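Local coordinates for protein anabena Tic22 (Anabaena sp., PDB 4EV1) that probably acts as a chaperone in protein transport at the thylakoids, as a member of the Tic22-like family, at residues Q55-I58 against N59-N63; Q94-D98 against P99-L103; K107-D110 against Q111-K114. One frame throughout, in Å; residues are numbered along the deposited sequence.

Contact 1 (Q55-I58 against N59-N63)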
ATOM      1  N   GLN A  55      -4.246   7.677  12.812  1.00 22.28           N
ATOM      2  CA  GLN A  55      -4.626   8.650  13.784  1.00 23.04           C
ATOM      3  C   GLN A  55      -5.338   8.021  14.995  1.00 24.01           C
ATOM      4  O   GLN A  55      -5.118   8.464  16.124  1.00 25.06           O
ATOM      5  CB  GLN A  55      -5.451   9.752  13.148  1.00 22.54           C
ATOM      6  CG  GLN A  55      -5.639  10.968  14.101  1.00 25.43           C
ATOM      7  CD  GLN A  55      -4.363  11.676  14.519  1.00 21.59           C
ATOM      8  OE1 GLN A  55      -4.046  11.791  15.748  1.00 23.57           O
ATOM      9  NE2 GLN A  55      -3.614  12.133  13.556  1.00 20.69           N
ATOM     10  N   ALA A  56      -6.146   6.997  14.753  1.00 24.18           N
ATOM     11  CA  ALA A  56      -6.905   6.331  15.813  1.00 25.46           C
ATOM     12  C   ALA A  56      -5.922   5.675  16.778  1.00 25.65           C
ATOM     13  O   ALA A  56      -6.107   5.702  17.997  1.00 27.34           O
ATOM     14  CB  ALA A  56      -7.872   5.296  15.188  1.00 25.92           C
ATOM     15  N   PHE A  57      -4.870   5.088  16.225  1.00 25.37           N
ATOM     16  CA  PHE A  57      -3.797   4.508  17.020  1.00 25.78           C
ATOM     17  C   PHE A  57      -3.166   5.542  17.947  1.00 25.77           C
ATOM     18  O   PHE A  57      -3.041   5.316  19.149  1.00 25.41           O
ATOM     19  CB  PHE A  57      -2.757   3.816  16.143  1.00 25.62           C
ATOM     20  CG  PHE A  57      -1.574   3.354  16.905  1.00 28.87           C
ATOM     21  CD1 PHE A  57      -1.664   2.235  17.712  1.00 32.47           C
ATOM     22  CD2 PHE A  57      -0.408   4.088  16.917  1.00 34.53           C
ATOM     23  CE1 PHE A  57      -0.609   1.823  18.445  1.00 33.07           C
ATOM     24  CE2 PHE A  57       0.665   3.655  17.664  1.00 36.22           C
ATOM     25  CZ  PHE A  57       0.562   2.518  18.417  1.00 33.86           C
ATOM     26  N   ILE A  58      -2.824   6.710  17.400  1.00 26.06           N
ATOM     27  CA  ILE A  58      -2.319   7.807  18.214  1.00 25.48           C
ATOM     28  C   ILE A  58      -3.350   8.213  19.296  1.00 25.78           C
ATOM     29  O   ILE A  58      -2.996   8.398  20.463  1.00 25.42           O
ATOM     30  CB  ILE A  58      -1.966   9.034  17.333  1.00 25.52           C
ATOM     31  CG1 ILE A  58      -0.830   8.696  16.374  1.00 26.42           C
ATOM     32  CG2 ILE A  58      -1.631  10.233  18.230  1.00 26.19           C
ATOM     33  CD1 ILE A  58      -0.571   9.775  15.241  1.00 21.10           C
ATOM     34  N   ASN A  59      -4.613   8.370  18.918  1.00 26.39           N
ATOM     35  CA  ASN A  59      -5.647   8.827  19.860  1.00 28.64           C
ATOM     36  C   ASN A  59      -5.793   7.815  20.995  1.00 30.82           C
ATOM     37  O   ASN A  59      -5.909   8.179  22.174  1.00 31.47           O
ATOM     38  CB  ASN A  59      -7.002   9.080  19.151  1.00 27.71           C
ATOM     39  CG  ASN A  59      -6.915  10.200  18.105  1.00 28.13           C
ATOM     40  OD1 ASN A  59      -5.928  10.953  18.048  1.00 27.85           O
ATOM     41  ND2 ASN A  59      -7.919  10.286  17.245  1.00 29.32           N
ATOM     42  N   GLU A  60      -5.720   6.549  20.643  1.00 32.91           N
ATOM     43  CA  GLU A  60      -5.774   5.475  21.645  1.00 36.33           C
ATOM     44  C   GLU A  60      -4.629   5.581  22.649  1.00 36.46           C
ATOM     45  O   GLU A  60      -4.841   5.554  23.875  1.00 37.17           O
ATOM     46  CB  GLU A  60      -5.732   4.136  20.929  1.00 36.93           C
ATOM     47  CG  GLU A  60      -6.390   3.005  21.673  1.00 44.28           C
ATOM     48  CD  GLU A  60      -6.390   1.742  20.860  1.00 50.93           C
ATOM     49  OE1 GLU A  60      -6.337   1.821  19.594  1.00 55.84           O
ATOM     50  OE2 GLU A  60      -6.429   0.666  21.491  1.00 57.34           O
ATOM     51  N   LEU A  61      -3.413   5.742  22.139  1.00 35.94           N
ATOM     52  CA  LEU A  61      -2.255   5.876  23.002  1.00 36.55           C
ATOM     53  C   LEU A  61      -2.432   7.096  23.907  1.00 37.83           C
ATOM     54  O   LEU A  61      -2.159   7.030  25.100  1.00 36.78           O
ATOM     55  CB  LEU A  61      -0.943   6.011  22.218  1.00 36.19           C
ATOM     56  CG  LEU A  61      -0.374   4.824  21.421  1.00 37.72           C
ATOM     57  CD1 LEU A  61       0.938   5.274  20.760  1.00 37.70           C
ATOM     58  CD2 LEU A  61      -0.116   3.566  22.285  1.00 40.43           C
ATOM     59  N   ARG A  62      -2.876   8.209  23.320  1.00 37.37           N
ATOM     60  CA  ARG A  62      -2.988   9.468  24.055  1.00 39.05           C
ATOM     61  C   ARG A  62      -4.038   9.327  25.155  1.00 39.40           C
ATOM     62  O   ARG A  62      -3.906   9.889  26.231  1.00 39.89           O
ATOM     63  CB  ARG A  62      -3.316  10.610  23.060  1.00 38.53           C
ATOM     64  CG  ARG A  62      -3.199  12.020  23.562  1.00 42.76           C
ATOM     65  CD  ARG A  62      -3.160  13.002  22.332  1.00 43.55           C
ATOM     66  NE  ARG A  62      -1.808  13.153  21.749  1.00 44.20           N
ATOM     67  CZ  ARG A  62      -1.533  13.397  20.455  1.00 41.32           C
ATOM     68  NH1 ARG A  62      -2.496  13.502  19.556  1.00 38.33           N
ATOM     69  NH2 ARG A  62      -0.271  13.524  20.048  1.00 41.34           N
ATOM     70  N   ASN A  63      -5.061   8.528  24.897  1.00 40.86           N
ATOM     71  CA  ASN A  63      -6.189   8.422  25.802  1.00 43.33           C
ATOM     72  C   ASN A  63      -5.983   7.367  26.885  1.00 43.65           C
ATOM     73  O   ASN A  63      -6.724   7.347  27.856  1.00 44.09           O
ATOM     74  CB  ASN A  63      -7.486   8.125  25.026  1.00 44.59           C
ATOM     75  CG  ASN A  63      -8.075   9.375  24.357  1.00 48.56           C
ATOM     76  OD1 ASN A  63      -7.742  10.523  24.711  1.00 53.20           O
ATOM     77  ND2 ASN A  63      -8.940   9.150  23.374  1.00 52.15           N
TER
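Along the second half of helix 51-63, Phe57 meets Leu61 and Ile58 meets Arg62, each pair one helical turn apart. Leu61 reaches over a face of the Phe57 ring in a CH-pi contact, its CG 4.2 Å from the centroid of that ring and 23° off the normal, so it sits above the rim rather than the middle. The closest touch is Phe57 CE2 to Leu61 CD1, 3.5 Å. With CG anti to the backbone N (chi1 173°), the ring of Phe57 leans along the helix toward the next turn, where the branched leucine can cover it. The turns themselves are ordinary alpha helix: Leu61 N gives its hydrogen to Phe57 O at 3.0 Å and Arg62 N to Ile58 O at 2.9 Å, while Glu60 N to Ala56 O and Asn59 N to Gln55 O continue the same i to i+4 ladder. On another side of the helix, Ile58 and Arg62 lie alongside each other, and CG2 of Ile58 is placed 3.5 Å above the guanidinium plane of Arg62. The aliphatic side chain of Ile58 suits its buried position, where it packs on Val19 and Val80 of strands 15-20 and 79-84. The arginine is long enough to pass it and bend at chi3 (-84°), which takes NH2 to the backbone oxygens of Val75 and Leu78.

Contact 2 (Q94-D98 against P99-L103)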
ATOM      1  N   GLN A  94      17.869  -0.123  -0.083  1.00 39.70           N
ATOM      2  CA  GLN A  94      19.182   0.511   0.175  1.00 40.90           C
ATOM      3  C   GLN A  94      19.740   0.299   1.584  1.00 41.03           C
ATOM      4  O   GLN A  94      20.911   0.612   1.863  1.00 41.40           O
ATOM      5  CB  GLN A  94      19.086   2.023  -0.121  1.00 40.41           C
ATOM      6  CG  GLN A  94      18.828   2.318  -1.569  1.00 41.50           C
ATOM      7  CD  GLN A  94      18.534   3.783  -1.841  1.00 44.54           C
ATOM      8  OE1 GLN A  94      18.244   4.558  -0.928  1.00 43.67           O
ATOM      9  NE2 GLN A  94      18.575   4.164  -3.111  1.00 45.55           N
ATOM     10  N   THR A  95      18.927  -0.223   2.498  1.00 40.55           N
ATOM     11  CA  THR A  95      19.420  -0.490   3.851  1.00 40.40           C
ATOM     12  C   THR A  95      19.545  -1.996   4.200  1.00 41.81           C
ATOM     13  O   THR A  95      19.824  -2.315   5.345  1.00 43.22           O
ATOM     14  CB  THR A  95      18.545   0.195   4.899  1.00 39.65           C
ATOM     15  OG1 THR A  95      17.203  -0.293   4.770  1.00 35.29           O
ATOM     16  CG2 THR A  95      18.583   1.748   4.734  1.00 38.37           C
ATOM     17  N   LYS A  96      19.343  -2.883   3.231  1.00 43.21           N
ATOM     18  CA  LYS A  96      19.430  -4.360   3.412  1.00 45.18           C
ATOM     19  C   LYS A  96      20.644  -4.893   4.170  1.00 46.10           C
ATOM     20  O   LYS A  96      20.539  -5.922   4.823  1.00 47.10           O
ATOM     21  CB  LYS A  96      19.445  -5.058   2.055  1.00 45.77           C
ATOM     22  CG  LYS A  96      18.088  -5.168   1.393  1.00 48.18           C
ATOM     23  CD  LYS A  96      18.037  -6.377   0.455  1.00 51.23           C
ATOM     24  CE  LYS A  96      16.680  -6.436  -0.257  1.00 52.65           C
ATOM     25  NZ  LYS A  96      16.705  -5.777  -1.610  1.00 53.24           N
ATOM     26  N   LYS A  97      21.790  -4.223   4.040  1.00 47.07           N
ATOM     27  CA  LYS A  97      23.039  -4.642   4.703  1.00 48.09           C
ATOM     28  C   LYS A  97      23.219  -4.067   6.104  1.00 48.01           C
ATOM     29  O   LYS A  97      24.126  -4.490   6.832  1.00 48.39           O
ATOM     30  CB  LYS A  97      24.260  -4.185   3.907  1.00 49.46           C
ATOM     31  CG  LYS A  97      24.198  -4.379   2.407  1.00 51.24           C
ATOM     32  CD  LYS A  97      25.596  -4.259   1.807  1.00 54.32           C
ATOM     33  CE  LYS A  97      25.645  -3.186   0.721  1.00 56.56           C
ATOM     34  NZ  LYS A  97      26.463  -3.581  -0.471  1.00 56.86           N
ATOM     35  N   ASP A  98      22.427  -3.065   6.476  1.00 46.88           N
ATOM     36  CA  ASP A  98      22.580  -2.458   7.801  1.00 47.77           C
ATOM     37  C   ASP A  98      21.763  -3.387   8.686  1.00 48.45           C
ATOM     38  O   ASP A  98      20.591  -3.621   8.410  1.00 46.53           O
ATOM     39  CB  ASP A  98      22.103  -1.007   7.788  1.00 47.46           C
ATOM     40  CG  ASP A  98      22.120  -0.331   9.165  1.00 49.50           C
ATOM     41  OD1 ASP A  98      22.753  -0.818  10.143  1.00 50.40           O
ATOM     42  OD2 ASP A  98      21.475   0.748   9.259  1.00 52.66           O
ATOM     43  N   PRO A  99      22.416  -4.031   9.677  1.00 49.57           N
ATOM     44  CA  PRO A  99      21.671  -5.057  10.422  1.00 49.83           C
ATOM     45  C   PRO A  99      20.684  -4.390  11.400  1.00 48.96           C
ATOM     46  O   PRO A  99      19.636  -4.986  11.750  1.00 49.31           O
ATOM     47  CB  PRO A  99      22.782  -5.842  11.130  1.00 50.88           C
ATOM     48  CG  PRO A  99      23.841  -4.784  11.436  1.00 51.72           C
ATOM     49  CD  PRO A  99      23.752  -3.785  10.255  1.00 51.24           C
ATOM     50  N   ASN A 100      21.037  -3.156  11.794  1.00 47.23           N
ATOM     51  CA  ASN A 100      20.158  -2.238  12.503  1.00 45.95           C
ATOM     52  C   ASN A 100      19.137  -1.429  11.634  1.00 41.42           C
ATOM     53  O   ASN A 100      18.613  -0.398  12.056  1.00 40.32           O
ATOM     54  CB  ASN A 100      21.016  -1.310  13.357  1.00 47.05           C
ATOM     55  CG  ASN A 100      21.748  -2.058  14.485  1.00 52.30           C
ATOM     56  OD1 ASN A 100      21.337  -2.010  15.650  1.00 58.52           O
ATOM     57  ND2 ASN A 100      22.829  -2.760  14.134  1.00 55.94           N
ATOM     58  N   ARG A 101      18.843  -1.937  10.443  1.00 39.12           N
ATOM     59  CA  ARG A 101      17.874  -1.310   9.538  0.50 37.61           C
ATOM     60  C   ARG A 101      16.483  -1.219  10.164  1.00 35.66           C
ATOM     61  O   ARG A 101      16.115  -2.022  11.015  1.00 35.01           O
ATOM     62  CB  ARG A 101      17.798  -2.077   8.216  0.50 37.95           C
ATOM     63  CG  ARG A 101      17.199  -3.489   8.347  0.50 39.84           C
ATOM     64  CD  ARG A 101      17.734  -4.476   7.309  0.50 41.43           C
ATOM     65  NE  ARG A 101      16.942  -4.544   6.081  0.50 41.81           N
ATOM     66  CZ  ARG A 101      16.005  -3.669   5.723  0.50 41.76           C
ATOM     67  NH1 ARG A 101      15.358  -3.840   4.579  0.50 40.17           N
ATOM     68  NH2 ARG A 101      15.718  -2.623   6.493  0.50 42.58           N
ATOM     69  N   LEU A 102      15.718  -0.211   9.749  1.00 33.76           N
ATOM     70  CA  LEU A 102      14.314  -0.098  10.118  1.00 31.74           C
ATOM     71  C   LEU A 102      13.456  -0.962   9.192  1.00 30.70           C
ATOM     72  O   LEU A 102      13.517  -0.834   7.969  1.00 29.71           O
ATOM     73  CB  LEU A 102      13.823   1.375  10.042  1.00 31.52           C
ATOM     74  CG  LEU A 102      12.324   1.659  10.316  1.00 30.97           C
ATOM     75  CD1 LEU A 102      11.949   1.306  11.747  1.00 28.27           C
ATOM     76  CD2 LEU A 102      12.005   3.144  10.038  1.00 30.58           C
ATOM     77  N   LEU A 103      12.601  -1.794   9.790  1.00 29.66           N
ATOM     78  CA  LEU A 103      11.638  -2.581   9.060  1.00 29.12           C
ATOM     79  C   LEU A 103      10.255  -1.943   9.198  1.00 28.00           C
ATOM     80  O   LEU A 103      10.014  -1.200  10.118  1.00 28.85           O
ATOM     81  CB  LEU A 103      11.631  -4.008   9.587  1.00 29.48           C
ATOM     82  CG  LEU A 103      12.999  -4.726   9.506  1.00 30.53           C
ATOM     83  CD1 LEU A 103      12.895  -6.175   9.973  1.00 33.60           C
ATOM     84  CD2 LEU A 103      13.530  -4.704   8.081  1.00 32.27           C
TER
HETATM   85  O   HOH W   1      14.860   1.005   6.525  1.00 41.79           O
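The guanidinium of Arg101 lies between backbone of the turn before it and a leucine after it. Over one face come Thr95 and the backbone of Lys96, whose N is 3.9 Å above the plane; on the opposite face is Leu103 CD2, at 3.4 Å. NH2 makes a weak bond to Leu102 O. The arginine has two conformers, and this placement holds for one of them. There the long chain folds back because CG stands between the backbone N and the carbonyl carbon (chi1 67°), laying its methylenes over Asp98 O and Thr95 O. Thr95 OG1 approaches NH2 without bonding to it and instead bonds to Gln91 O in the last turn of the helix; a water donates both to Thr95 OG1 and, at 2.7 Å, to Leu102 O. Two type I beta turns make the bend. The first is closed by Asp98 N to Thr95 O, 2.9 Å; the second by Arg101 N to Asp98 O, 3.2 Å, with the donor well above the carbonyl plane. Pro99, its phi restrained by the ring, suits the second position of that turn, and Asp98 OD1 accepts a weak bond from Asn100 N at 3.3 Å. The paired turns lead out of helix 85-94, and backbone bonds of Pro99 to Gly41 and Arg101 to Gly42 align the chain before strand 102-107 runs parallel to strand 43-48.

Contact 3 (K107-D110 against Q111-K114). With EDO (1,2-ethanediol), chain F.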
ATOM      1  N   LYS A 107      -0.331  -2.246   7.540  1.00 27.66           N
ATOM      2  CA  LYS A 107      -1.736  -2.501   7.918  1.00 29.13           C
ATOM      3  C   LYS A 107      -2.677  -2.098   6.804  1.00 29.05           C
ATOM      4  O   LYS A 107      -2.849  -0.883   6.517  1.00 27.34           O
ATOM      5  CB  LYS A 107      -2.082  -1.728   9.195  1.00 29.72           C
ATOM      6  CG  LYS A 107      -3.538  -1.842   9.714  1.00 31.44           C
ATOM      7  CD  LYS A 107      -3.973  -3.244  10.035  1.00 35.31           C
ATOM      8  CE  LYS A 107      -5.400  -3.304  10.603  1.00 35.81           C
ATOM      9  NZ  LYS A 107      -6.335  -2.451   9.795  1.00 33.69           N
ATOM     10  N   PRO A 108      -3.288  -3.109   6.140  1.00 30.04           N
ATOM     11  CA  PRO A 108      -4.255  -2.778   5.109  1.00 30.12           C
ATOM     12  C   PRO A 108      -5.557  -2.286   5.745  1.00 31.02           C
ATOM     13  O   PRO A 108      -5.782  -2.503   6.924  1.00 30.69           O
ATOM     14  CB  PRO A 108      -4.481  -4.095   4.377  1.00 30.12           C
ATOM     15  CG  PRO A 108      -4.060  -5.197   5.321  1.00 32.24           C
ATOM     16  CD  PRO A 108      -3.160  -4.568   6.380  1.00 30.57           C
ATOM     17  N   VAL A 109      -6.383  -1.624   4.955  1.00 31.29           N
ATOM     18  CA  VAL A 109      -7.675  -1.094   5.433  1.00 32.62           C
ATOM     19  C   VAL A 109      -8.631  -2.256   5.611  1.00 34.34           C
ATOM     20  O   VAL A 109      -8.733  -3.111   4.742  1.00 32.88           O
ATOM     21  CB  VAL A 109      -8.226  -0.076   4.439  1.00 32.06           C
ATOM     22  CG1 VAL A 109      -9.652   0.394   4.852  1.00 35.21           C
ATOM     23  CG2 VAL A 109      -7.256   1.093   4.312  1.00 30.63           C
ATOM     24  N   ASP A 110      -9.309  -2.320   6.754  1.00 37.20           N
ATOM     25  CA  ASP A 110     -10.128  -3.500   7.114  1.00 39.62           C
ATOM     26  C   ASP A 110     -11.181  -3.824   6.064  1.00 39.29           C
ATOM     27  O   ASP A 110     -11.365  -4.974   5.710  1.00 40.81           O
ATOM     28  CB  ASP A 110     -10.831  -3.298   8.482  1.00 41.01           C
ATOM     29  CG  ASP A 110      -9.867  -3.354   9.667  1.00 45.00           C
ATOM     30  OD1 ASP A 110      -8.849  -4.104   9.594  1.00 47.34           O
ATOM     31  OD2 ASP A 110     -10.154  -2.646  10.669  1.00 50.10           O
ATOM     32  N   GLN A 111     -11.841  -2.794   5.548  1.00 39.25           N
ATOM     33  CA  GLN A 111     -12.869  -2.966   4.496  1.00 39.38           C
ATOM     34  C   GLN A 111     -12.294  -3.669   3.245  1.00 37.71           C
ATOM     35  O   GLN A 111     -12.983  -4.419   2.554  1.00 37.02           O
ATOM     36  CB  GLN A 111     -13.429  -1.589   4.100  1.00 40.25           C
ATOM     37  CG  GLN A 111     -14.688  -1.639   3.226  1.00 45.30           C
ATOM     38  CD  GLN A 111     -15.838  -2.374   3.905  1.00 51.36           C
ATOM     39  OE1 GLN A 111     -15.870  -2.504   5.135  1.00 56.22           O
ATOM     40  NE2 GLN A 111     -16.782  -2.873   3.110  1.00 55.20           N
ATOM     41  N   GLU A 112     -11.020  -3.434   2.957  1.00 35.05           N
ATOM     42  CA  GLU A 112     -10.428  -3.993   1.734  1.00 34.31           C
ATOM     43  C   GLU A 112     -10.003  -5.441   1.922  1.00 34.52           C
ATOM     44  O   GLU A 112     -10.052  -6.231   0.986  1.00 34.49           O
ATOM     45  CB  GLU A 112      -9.220  -3.189   1.310  1.00 33.19           C
ATOM     46  CG  GLU A 112      -9.486  -1.729   1.151  1.00 33.49           C
ATOM     47  CD  GLU A 112     -10.624  -1.368   0.218  1.00 33.21           C
ATOM     48  OE1 GLU A 112     -11.051  -2.192  -0.618  1.00 34.74           O
ATOM     49  OE2 GLU A 112     -11.080  -0.204   0.277  1.00 34.56           O
ATOM     50  N   ILE A 113      -9.582  -5.805   3.124  1.00 34.74           N
ATOM     51  CA  ILE A 113      -9.398  -7.228   3.411  1.00 36.70           C
ATOM     52  C   ILE A 113     -10.727  -7.999   3.226  1.00 37.59           C
ATOM     53  O   ILE A 113     -10.769  -9.013   2.528  1.00 38.33           O
ATOM     54  CB  ILE A 113      -8.853  -7.462   4.827  1.00 36.71           C
ATOM     55  CG1 ILE A 113      -7.452  -6.849   4.975  1.00 37.40           C
ATOM     56  CG2 ILE A 113      -8.829  -8.964   5.132  1.00 39.99           C
ATOM     57  CD1 ILE A 113      -6.426  -7.568   4.205  1.00 38.01           C
ATOM     58  N   LYS A 114     -11.797  -7.489   3.827  1.00 39.55           N
ATOM     59  CA  LYS A 114     -13.137  -8.113   3.726  1.00 41.56           C
ATOM     60  C   LYS A 114     -13.548  -8.219   2.273  1.00 41.78           C
ATOM     61  O   LYS A 114     -13.968  -9.288   1.820  1.00 43.19           O
ATOM     62  CB  LYS A 114     -14.205  -7.311   4.490  1.00 42.73           C
ATOM     63  CG  LYS A 114     -15.509  -8.116   4.754  1.00 46.80           C
ATOM     64  CD  LYS A 114     -16.682  -7.198   5.100  1.00 50.04           C
ATOM     65  CE  LYS A 114     -17.972  -7.987   5.312  1.00 53.84           C
ATOM     66  NZ  LYS A 114     -18.051  -9.208   4.441  1.00 55.46           N
TER
HETATM   67  C1  EDO F 305      -7.278   1.069   0.434  1.00 38.42           C
HETATM   68  O1  EDO F 305      -6.061   1.551   0.980  1.00 34.88           O
HETATM   69  C2  EDO F 305      -8.427   2.003   0.773  1.00 39.79           C
HETATM   70  O2  EDO F 305      -9.613   1.418   1.231  1.00 39.64           O
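Pro108 and Ile113 meet obliquely across the start of helix 110-121, CG of the proline ring 3.5 Å from CD1 of the isoleucine. Between them in sequence, Val109 takes the N-cap position and supplies its carbonyl to two amides: Glu112 N, at 2.9 Å from Val109 O and above the carbonyl plane, and Ile113 N, at 3.3 Å from that same oxygen and close to the line of the carbonyl. Lys114 N then bonds to Asp110 O at 3.2 Å, the next rung of the helix. The side chain of Val109 packs beside the stem of Glu112, its CB 3.9 Å from Glu112 CG, and also touches Met49 and Ser50. Putting a glycine here would probably open a gap beside those two residues and strip Glu112 CG of its apolar neighbour. Glu112 has CG anti to the carbonyl carbon (chi1 -54°) and the chain bends at chi2, which brings its buried carboxylate to Ser164 OG and Lys165 N; an ethanediol, probably from the crystallisation liquor, also donates to OE2, at a doubtfully short distance. Lys107 NZ is gripped by Pro108 O at 2.9 Å and, in a salt bridge, by Asp110 OD1 at 3.0 Å, from above the carboxylate plane; Glu53 is a further partner. An acidic residue such as Asp110 suits the first turn, where its charge is likely to be favourable to the helix dipole. Farther out, Pro134 of strand 134-139 backs both Pro108 and Ile113, whose pairing of the residue before the N-cap with the fourth residue after it is a hydrophobic staple.

In the fold
All three contacts are local and lie at the surface, yet contacts 1 and 3 each include one buried residue, whereas contact 2 has none. Contact 1 stays within a single helix, contact 2 is the turn between a helix and a strand, and contact 3 is the start of a helix. Strand 102-107 joins contacts 2 and 3, whose centres lie about 28 Å apart; the centres of contacts 1 and 3 are about 19 Å apart, and the salt bridge of Lys107 with Glu53 ties the end of strand 102-107 to helix 51-63. The chemistry follows the place: regular rungs with leucine over an aromatic ring and isoleucine over a guanidinium, turn bonds and a bridging water, a doubly used carbonyl and charge pairing.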